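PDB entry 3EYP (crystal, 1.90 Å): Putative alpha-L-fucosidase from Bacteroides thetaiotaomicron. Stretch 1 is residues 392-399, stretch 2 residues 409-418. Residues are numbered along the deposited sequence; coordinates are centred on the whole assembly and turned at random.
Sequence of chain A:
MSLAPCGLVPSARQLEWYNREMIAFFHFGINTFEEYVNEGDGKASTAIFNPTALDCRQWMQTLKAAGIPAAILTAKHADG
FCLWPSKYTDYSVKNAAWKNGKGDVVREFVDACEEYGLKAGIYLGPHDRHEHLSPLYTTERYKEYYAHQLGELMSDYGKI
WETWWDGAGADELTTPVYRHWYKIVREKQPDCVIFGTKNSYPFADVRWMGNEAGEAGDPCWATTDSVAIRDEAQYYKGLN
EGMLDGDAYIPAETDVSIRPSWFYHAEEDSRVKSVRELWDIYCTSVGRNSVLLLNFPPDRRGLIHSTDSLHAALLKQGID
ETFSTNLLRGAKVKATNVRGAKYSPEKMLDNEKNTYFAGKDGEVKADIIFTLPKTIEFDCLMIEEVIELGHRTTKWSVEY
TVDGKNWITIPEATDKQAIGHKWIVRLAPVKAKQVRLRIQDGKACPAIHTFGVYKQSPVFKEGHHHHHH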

# COMPACT_ATOMS: atom_id res chain seq x y z
N ARG A 392 -15.29 13.15 3.09
CA ARG A 392 -16.27 14.16 3.54
C ARG A 392 -15.67 15.53 3.61
O ARG A 392 -16.16 16.47 3.05
N THR A 393 -14.61 15.62 4.38
CA THR A 393 -13.82 16.88 4.50
C THR A 393 -12.91 17.09 3.30
O THR A 393 -12.29 16.15 2.78
N THR A 394 -12.88 18.35 2.83
CA THR A 394 -12.12 18.69 1.64
C THR A 394 -11.21 19.88 1.78
O THR A 394 -10.48 20.20 0.85
N LYS A 395 -11.23 20.51 2.94
CA LYS A 395 -10.22 21.53 3.24
C LYS A 395 -10.04 21.61 4.73
O LYS A 395 -11.03 21.56 5.48
N TRP A 396 -8.80 21.62 5.16
CA TRP A 396 -8.46 21.69 6.58
C TRP A 396 -7.10 22.31 6.86
O TRP A 396 -6.15 22.29 6.02
N SER A 397 -7.04 22.90 8.04
CA SER A 397 -5.80 23.55 8.52
C SER A 397 -5.63 23.32 10.00
O SER A 397 -6.56 23.02 10.72
N VAL A 398 -4.38 23.44 10.42
CA VAL A 398 -4.03 23.37 11.82
C VAL A 398 -3.16 24.59 12.19
O VAL A 398 -2.27 25.03 11.48
N GLU A 399 -3.53 25.15 13.33
CA GLU A 399 -2.87 26.29 13.95
C GLU A 399 -2.57 26.05 15.41
O GLU A 399 -3.02 25.09 16.04
N THR A 409 -0.13 30.15 12.14
CA THR A 409 -0.38 29.12 11.14
C THR A 409 0.81 28.19 11.11
O THR A 409 1.90 28.54 11.53
N ILE A 410 0.55 26.97 10.66
CA ILE A 410 1.59 25.98 10.42
C ILE A 410 1.72 25.82 8.92
O ILE A 410 0.81 25.34 8.28
N PRO A 411 2.85 26.27 8.34
CA PRO A 411 2.96 26.37 6.89
C PRO A 411 2.61 25.13 6.16
O PRO A 411 2.05 25.21 5.08
N GLU A 412 2.95 23.98 6.74
CA GLU A 412 2.83 22.68 6.07
C GLU A 412 1.43 22.09 6.25
O GLU A 412 1.05 21.06 5.65
N ALA A 413 0.64 22.74 7.10
CA ALA A 413 -0.70 22.27 7.45
C ALA A 413 -1.75 23.34 7.30
O ALA A 413 -2.62 23.48 8.15
N THR A 414 -1.64 24.05 6.18
CA THR A 414 -2.57 25.09 5.76
C THR A 414 -3.27 24.79 4.44
O THR A 414 -2.67 24.55 3.41
N ASP A 415 -4.60 24.80 4.52
CA ASP A 415 -5.46 24.62 3.37
C ASP A 415 -5.12 23.31 2.68
O ASP A 415 -5.04 23.23 1.44
N LYS A 416 -4.95 22.28 3.53
CA LYS A 416 -4.83 20.90 3.09
C LYS A 416 -6.17 20.45 2.57
O LYS A 416 -7.20 21.02 2.85
N GLN A 417 -6.15 19.44 1.71
CA GLN A 417 -7.40 19.01 1.08
C GLN A 417 -7.96 17.67 1.56
O GLN A 417 -8.93 17.65 2.33
N ALA A 418 -7.33 16.56 1.14
CA ALA A 418 -7.80 15.20 1.57
C ALA A 418 -7.39 14.85 2.97
O ALA A 418 -6.38 15.32 3.51

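A strand need not meet a regular partner to be well packed: where a neighbouring segment is irregular, side chains and water can take over contacts that a ladder of backbone pairs would otherwise supply. Residues 392-399 and 409-418 of this putative alpha-L-fucosidase illustrate the principle.

Arg392 lies out of reach, and Thr393 (m) points sideways; closer approach begins at Thr394. Its side chain (p) points away, leaving the backbone to do the work: water 1 donates to Thr394 O (3.0 Å) and to Gln417 OE1 (3.1 Å), tying the extended end of the m, t glutamine side chain back to the strand.

Lys395 is also directed away, in an all-t conformation, yet its length lets it run beside Asp415. That residue, chi1 m, likewise starts away but brings its carboxylate nearer. Lys395 CE lies 3.2 Å from Asp415 OD1, whereas Lys395 NZ to Asp415 OD1 is a long salt bridge of 4.0 Å, so the ion pair is a loose one.

Trp396 dominates the packing. With chi1 p and chi2 at -80°, its sideways CA-to-CB bond leads to an indole that comes nearer to the second stretch. Lys416 points toward the strand and lays CB over the ring face, 3.6 Å from the centroid of the Trp396 five-membered ring in a CH-pi contact; its m, m, m, t chain then leads away. At the ring edge, Trp396 NE1 donates to Ala418 O (3.0 Å, 161°). Face and edge are thus both used, while the backbones pair in an antiparallel bridge through Trp396 N to Lys416 O (2.9 Å) and Lys416 N to Trp396 O (2.8 Å).

Ser397, sideways and m, supplies a side-chain acceptor: Asp415 N donates to Ser397 OG at 3.0 Å and a nearly straight 168°.

Val398 (t), itself sideways, packs against Ala413 and Ile410, both of which point toward the strand. Its CB is 4.2 Å from Ala413 CB, and its CG1 is 4.0 Å from CD1 of Ile410 (m, t). Val398 N donates to Ala413 O (2.9 Å), while water 2 lies 2.6 Å from Val398 O and 2.7 Å from Thr414 OG1 and accepts from Ile410 N at 2.9 Å, with more acceptors in reach than it has protons. Thr414 (m) in turn donates from OG1 to Ile410 O (2.7 Å), bracing the turn.

Glu399 (m, t) and Thr409 (p) close the contact on a shared sheet face, Glu399 OE2 lying 4.2 Å from Thr409 CG2.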

# COMPACT_ATOMS: atom_id res chain seq x y z
CB ARG A 392 -16.82 13.76 4.92
CG ARG A 392 -17.49 12.43 4.89
CD ARG A 392 -17.90 11.94 6.25
NE ARG A 392 -19.13 12.56 6.70
CZ ARG A 392 -20.36 12.19 6.35
NH1 ARG A 392 -21.39 12.86 6.84
NH2 ARG A 392 -20.57 11.22 5.49
CB THR A 393 -13.01 16.90 5.82
OG1 THR A 393 -13.96 16.82 6.92
CG2 THR A 393 -12.12 18.12 5.90
CB THR A 394 -13.01 18.94 0.40
OG1 THR A 394 -13.93 20.02 0.67
CG2 THR A 394 -13.77 17.68 -0.00
CB LYS A 395 -10.67 22.87 2.61
CG LYS A 395 -9.69 23.99 2.78
CD LYS A 395 -10.22 25.25 2.10
CE LYS A 395 -9.37 26.46 2.49
NZ LYS A 395 -10.14 27.74 2.19
CB TRP A 396 -8.54 20.30 7.25
CG TRP A 396 -7.65 19.24 6.65
CD1 TRP A 396 -7.89 18.52 5.53
CD2 TRP A 396 -6.40 18.79 7.15
NE1 TRP A 396 -6.86 17.63 5.31
CE2 TRP A 396 -5.93 17.81 6.29
CE3 TRP A 396 -5.62 19.15 8.25
CZ2 TRP A 396 -4.70 17.15 6.49
CZ3 TRP A 396 -4.42 18.51 8.44
CH2 TRP A 396 -3.98 17.52 7.57
CB SER A 397 -5.79 25.03 8.27
OG SER A 397 -6.17 25.34 6.97
CB VAL A 398 -3.33 21.99 12.18
CG1 VAL A 398 -3.03 21.90 13.71
CG2 VAL A 398 -4.18 20.76 11.72
CB GLU A 399 -3.77 27.53 13.83
CG GLU A 399 -4.19 27.79 12.41
CD GLU A 399 -5.31 28.81 12.30
OE1 GLU A 399 -6.11 28.93 13.26
OE2 GLU A 399 -5.38 29.50 11.25
CB THR A 409 -0.64 29.65 9.73
OG1 THR A 409 0.61 30.06 9.13
CG2 THR A 409 -1.68 30.76 9.74
CB ILE A 410 1.24 24.61 11.07
CG1 ILE A 410 1.12 24.76 12.60
CG2 ILE A 410 2.35 23.61 10.75
CD1 ILE A 410 0.57 23.54 13.32
CB PRO A 411 4.44 26.66 6.69
CG PRO A 411 4.84 27.45 7.90
CD PRO A 411 4.03 26.83 9.03
CB GLU A 412 3.92 21.68 6.60
CG GLU A 412 5.43 22.17 6.57
CD GLU A 412 5.84 22.95 7.84
OE1 GLU A 412 4.95 23.52 8.47
OE2 GLU A 412 7.06 23.01 8.21
CB ALA A 413 -0.73 21.71 8.91
CB THR A 414 -1.82 26.39 5.63
OG1 THR A 414 -1.10 26.65 6.84
CG2 THR A 414 -2.79 27.57 5.32
CB ASP A 415 -5.28 25.82 2.43
CG ASP A 415 -5.76 27.15 3.06
OD1 ASP A 415 -6.65 27.11 3.94
OD2 ASP A 415 -5.19 28.21 2.69
CB LYS A 416 -4.33 19.99 4.20
CG LYS A 416 -2.97 20.36 4.76
CD LYS A 416 -2.00 20.64 3.70
CE LYS A 416 -1.43 19.39 3.08
NZ LYS A 416 -0.69 19.74 1.80
CB GLN A 417 -7.23 18.99 -0.41
CG GLN A 417 -7.03 20.34 -1.02
CD GLN A 417 -6.89 20.21 -2.52
OE1 GLN A 417 -7.79 19.74 -3.22
NE2 GLN A 417 -5.77 20.61 -3.01
CB ALA A 418 -7.28 14.08 0.60
O HOH W 1 -10.66 20.00 -2.15
O HOH W 2 -2.05 26.63 9.40